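Local coordinates for protein disulfide-isomerase A4 (Rattus norvegicus, PDB 3EC3) that catalyses, in the endoplasmic reticulum, the rearrangement of disulfide bonds in proteins, the fragment here comprising its noncatalytic b and b' domains, at residues R133-V138 with A198-S203. The protein carries 1 engineered substitution. Sequence-based numbering, arbitrary orientation.
Sequences RPLVVV and AILDES
Leu135 and Leu200 face each other as a hydrogen-bonded antiparallel pair, exchanging two nearly straight bonds: Leu135 N to Leu200 O at 2.9 Å and Leu200 N to Leu135 O at 2.8 Å, each donor in the plane of the carbonyl it meets. Val137 and Ala198 repeat the exchange, so four backbone bonds fix this buried half. Between them Val136 and Ile199 form the non-hydrogen-bonded pair; their side chains lie side by side, CG2 of Val136 4.1 Å from CG1 of Ile199, on the face where Phe222 and Phe226 of helix 216-227 pack against Ile199. On the other face CD2 of Leu135 lies 4.2 Å from CD1 of Leu200, and Arg121 of strand 118-121 adjoins both leucines.

Toward the more exposed end the regular pairing gives way to side-chain cover. Arg133, its chain bent at chi2 (-87°), runs past Leu200: NE lies 3.7 Å from Leu200 CB, while CD1 of Leu200 sits over one guanidinium face. NH1 is tied to the carbonyl of Tyr130. Pro134, which follows a cis peptide bond, offers its CA to Leu200 O at 3.2 Å as a CH...O contact. On the solvent side Glu202, bent at chi2, crosses Pro134 obliquely, with OE1 3.6 Å from Pro134 CD and OE2 near Arg133 O without a hydrogen bond. Asp201 OD1 accepts from Ser203 N, an Asx turn, and also from Lys205 N, as the chain bends toward strand 206-208. Pairing central strand 135-140 with antiparallel neighbour 196-200 is characteristic of the thioredoxin-like fold, here the fragment's second such domain, probably b'.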
ATOM      1  N   ARG A 133      -6.749 -10.241  -5.317  1.00 22.09           N
ATOM      2  CA  ARG A 133      -6.506 -10.570  -6.731  1.00 21.43           C
ATOM      3  C   ARG A 133      -7.648  -9.996  -7.598  1.00 21.42           C
ATOM      4  O   ARG A 133      -8.796  -9.831  -7.108  1.00 21.34           O
ATOM      5  CB  ARG A 133      -6.413 -12.097  -6.959  1.00 22.08           C
ATOM      6  CG  ARG A 133      -5.413 -12.830  -6.116  1.00 21.15           C
ATOM      7  CD  ARG A 133      -4.042 -12.827  -6.766  1.00 22.48           C
ATOM      8  NE  ARG A 133      -3.024 -13.479  -5.945  1.00 22.44           N
ATOM      9  CZ  ARG A 133      -2.405 -12.915  -4.907  1.00 25.91           C
ATOM     10  NH1 ARG A 133      -2.688 -11.672  -4.538  1.00 23.33           N
ATOM     11  NH2 ARG A 133      -1.478 -13.592  -4.248  1.00 27.19           N
ATOM     12  N   PRO A 134      -7.351  -9.696  -8.879  1.00 20.09           N
ATOM     13  CA  PRO A 134      -6.024  -9.792  -9.534  1.00 19.92           C
ATOM     14  C   PRO A 134      -4.941  -8.809  -9.019  1.00 19.18           C
ATOM     15  O   PRO A 134      -5.250  -7.682  -8.633  1.00 20.37           O
ATOM     16  CB  PRO A 134      -6.325  -9.495 -11.010  1.00 18.99           C
ATOM     17  CG  PRO A 134      -7.810  -9.744 -11.172  1.00 19.82           C
ATOM     18  CD  PRO A 134      -8.394  -9.286  -9.830  1.00 20.69           C
ATOM     19  N   LEU A 135      -3.688  -9.243  -9.062  1.00 19.28           N
ATOM     20  CA  LEU A 135      -2.553  -8.447  -8.594  1.00 18.59           C
ATOM     21  C   LEU A 135      -1.536  -8.327  -9.730  1.00 19.22           C
ATOM     22  O   LEU A 135      -1.078  -9.350 -10.290  1.00 19.34           O
ATOM     23  CB  LEU A 135      -1.909  -9.109  -7.378  1.00 17.14           C
ATOM     24  CG  LEU A 135      -0.529  -8.591  -6.957  1.00 16.23           C
ATOM     25  CD1 LEU A 135      -0.594  -7.149  -6.423  1.00 15.34           C
ATOM     26  CD2 LEU A 135       0.028  -9.543  -5.892  1.00 12.85           C
ATOM     27  N   VAL A 136      -1.199  -7.088 -10.082  1.00 18.29           N
ATOM     28  CA  VAL A 136      -0.211  -6.833 -11.132  1.00 17.57           C
ATOM     29  C   VAL A 136       1.113  -6.591 -10.405  1.00 18.18           C
ATOM     30  O   VAL A 136       1.177  -5.706  -9.585  1.00 18.07           O
ATOM     31  CB  VAL A 136      -0.605  -5.619 -12.012  1.00 16.88           C
ATOM     32  CG1 VAL A 136       0.483  -5.346 -13.120  1.00 18.45           C
ATOM     33  CG2 VAL A 136      -1.990  -5.824 -12.646  1.00 17.30           C
ATOM     34  N   VAL A 137       2.145  -7.400 -10.663  1.00 17.84           N
ATOM     35  CA  VAL A 137       3.457  -7.227 -10.027  1.00 18.61           C
ATOM     36  C   VAL A 137       4.530  -6.797 -11.013  1.00 18.32           C
ATOM     37  O   VAL A 137       4.675  -7.413 -12.062  1.00 18.64           O
ATOM     38  CB  VAL A 137       3.943  -8.526  -9.351  1.00 18.08           C
ATOM     39  CG1 VAL A 137       5.283  -8.225  -8.555  1.00 19.70           C
ATOM     40  CG2 VAL A 137       2.850  -9.080  -8.396  1.00 17.37           C
ATOM     41  N   VAL A 138       5.285  -5.744 -10.674  1.00 19.16           N
ATOM     42  CA  VAL A 138       6.401  -5.281 -11.494  1.00 18.73           C
ATOM     43  C   VAL A 138       7.721  -5.541 -10.742  1.00 19.59           C
ATOM     44  O   VAL A 138       7.956  -5.017  -9.641  1.00 18.67           O
ATOM     45  CB  VAL A 138       6.236  -3.798 -11.942  1.00 18.05           C
ATOM     46  CG1 VAL A 138       7.472  -3.286 -12.697  1.00 18.97           C
ATOM     47  CG2 VAL A 138       4.960  -3.633 -12.815  1.00 20.03           C
ATOM     48  N   ALA A 198       4.284  -9.444 -14.117  1.00 36.83           N
ATOM     49  CA  ALA A 198       3.354 -10.567 -14.098  1.00 36.75           C
ATOM     50  C   ALA A 198       1.984 -10.161 -13.534  1.00 36.75           C
ATOM     51  O   ALA A 198       1.843  -9.130 -12.847  1.00 37.29           O
ATOM     52  CB  ALA A 198       3.963 -11.758 -13.323  1.00 36.74           C
ATOM     53  N   ILE A 199       0.976 -10.970 -13.831  1.00 36.50           N
ATOM     54  CA  ILE A 199      -0.311 -10.844 -13.196  1.00 36.18           C
ATOM     55  C   ILE A 199      -0.671 -12.140 -12.481  1.00 36.79           C
ATOM     56  O   ILE A 199      -0.611 -13.212 -13.074  1.00 35.03           O
ATOM     57  CB  ILE A 199      -1.419 -10.480 -14.224  1.00 36.38           C
ATOM     58  CG1 ILE A 199      -1.071  -9.148 -14.904  1.00 37.56           C
ATOM     59  CG2 ILE A 199      -2.819 -10.475 -13.518  1.00 36.38           C
ATOM     60  CD1 ILE A 199      -2.051  -8.622 -15.887  1.00 38.21           C
ATOM     61  N   LEU A 200      -1.058 -12.035 -11.213  1.00 37.25           N
ATOM     62  CA  LEU A 200      -1.653 -13.169 -10.499  1.00 38.76           C
ATOM     63  C   LEU A 200      -3.192 -13.022 -10.492  1.00 38.62           C
ATOM     64  O   LEU A 200      -3.710 -11.996 -10.031  1.00 38.26           O
ATOM     65  CB  LEU A 200      -1.121 -13.244  -9.055  1.00 38.90           C
ATOM     66  CG  LEU A 200       0.345 -12.941  -8.692  1.00 40.06           C
ATOM     67  CD1 LEU A 200       0.686 -13.475  -7.302  1.00 38.58           C
ATOM     68  CD2 LEU A 200       1.318 -13.492  -9.732  1.00 43.11           C
ATOM     69  N   ASP A 201      -3.926 -14.026 -10.990  1.00 39.15           N
ATOM     70  CA  ASP A 201      -5.395 -13.923 -11.000  1.00 39.42           C
ATOM     71  C   ASP A 201      -6.095 -14.611  -9.834  1.00 39.90           C
ATOM     72  O   ASP A 201      -5.464 -15.308  -9.019  1.00 40.17           O
ATOM     73  CB  ASP A 201      -6.024 -14.313 -12.353  1.00 39.49           C
ATOM     74  CG  ASP A 201      -6.139 -15.814 -12.545  1.00 40.51           C
ATOM     75  OD1 ASP A 201      -5.743 -16.576 -11.628  1.00 42.25           O
ATOM     76  OD2 ASP A 201      -6.631 -16.240 -13.615  1.00 39.21           O
ATOM     77  N   GLU A 202      -7.416 -14.436  -9.801  1.00 40.33           N
ATOM     78  CA  GLU A 202      -8.264 -14.854  -8.704  1.00 40.70           C
ATOM     79  C   GLU A 202      -8.342 -16.371  -8.603  1.00 40.97           C
ATOM     80  O   GLU A 202      -8.720 -16.897  -7.560  1.00 41.10           O
ATOM     81  CB  GLU A 202      -9.659 -14.303  -8.941  1.00 41.35           C
ATOM     82  CG  GLU A 202     -10.180 -13.422  -7.833  1.00 43.81           C
ATOM     83  CD  GLU A 202     -10.926 -12.202  -8.366  1.00 45.17           C
ATOM     84  OE1 GLU A 202     -10.836 -11.912  -9.580  1.00 44.99           O
ATOM     85  OE2 GLU A 202     -11.599 -11.531  -7.560  1.00 47.44           O
ATOM     86  N   SER A 203      -7.986 -17.071  -9.683  1.00 40.85           N
ATOM     87  CA  SER A 203      -8.108 -18.541  -9.735  1.00 40.82           C
ATOM     88  C   SER A 203      -6.843 -19.283  -9.318  1.00 40.80           C
ATOM     89  O   SER A 203      -6.868 -20.492  -9.076  1.00 40.65           O
ATOM     90  CB  SER A 203      -8.542 -19.014 -11.132  1.00 40.79           C
ATOM     91  OG  SER A 203      -9.679 -18.313 -11.583  1.00 39.73           O
TER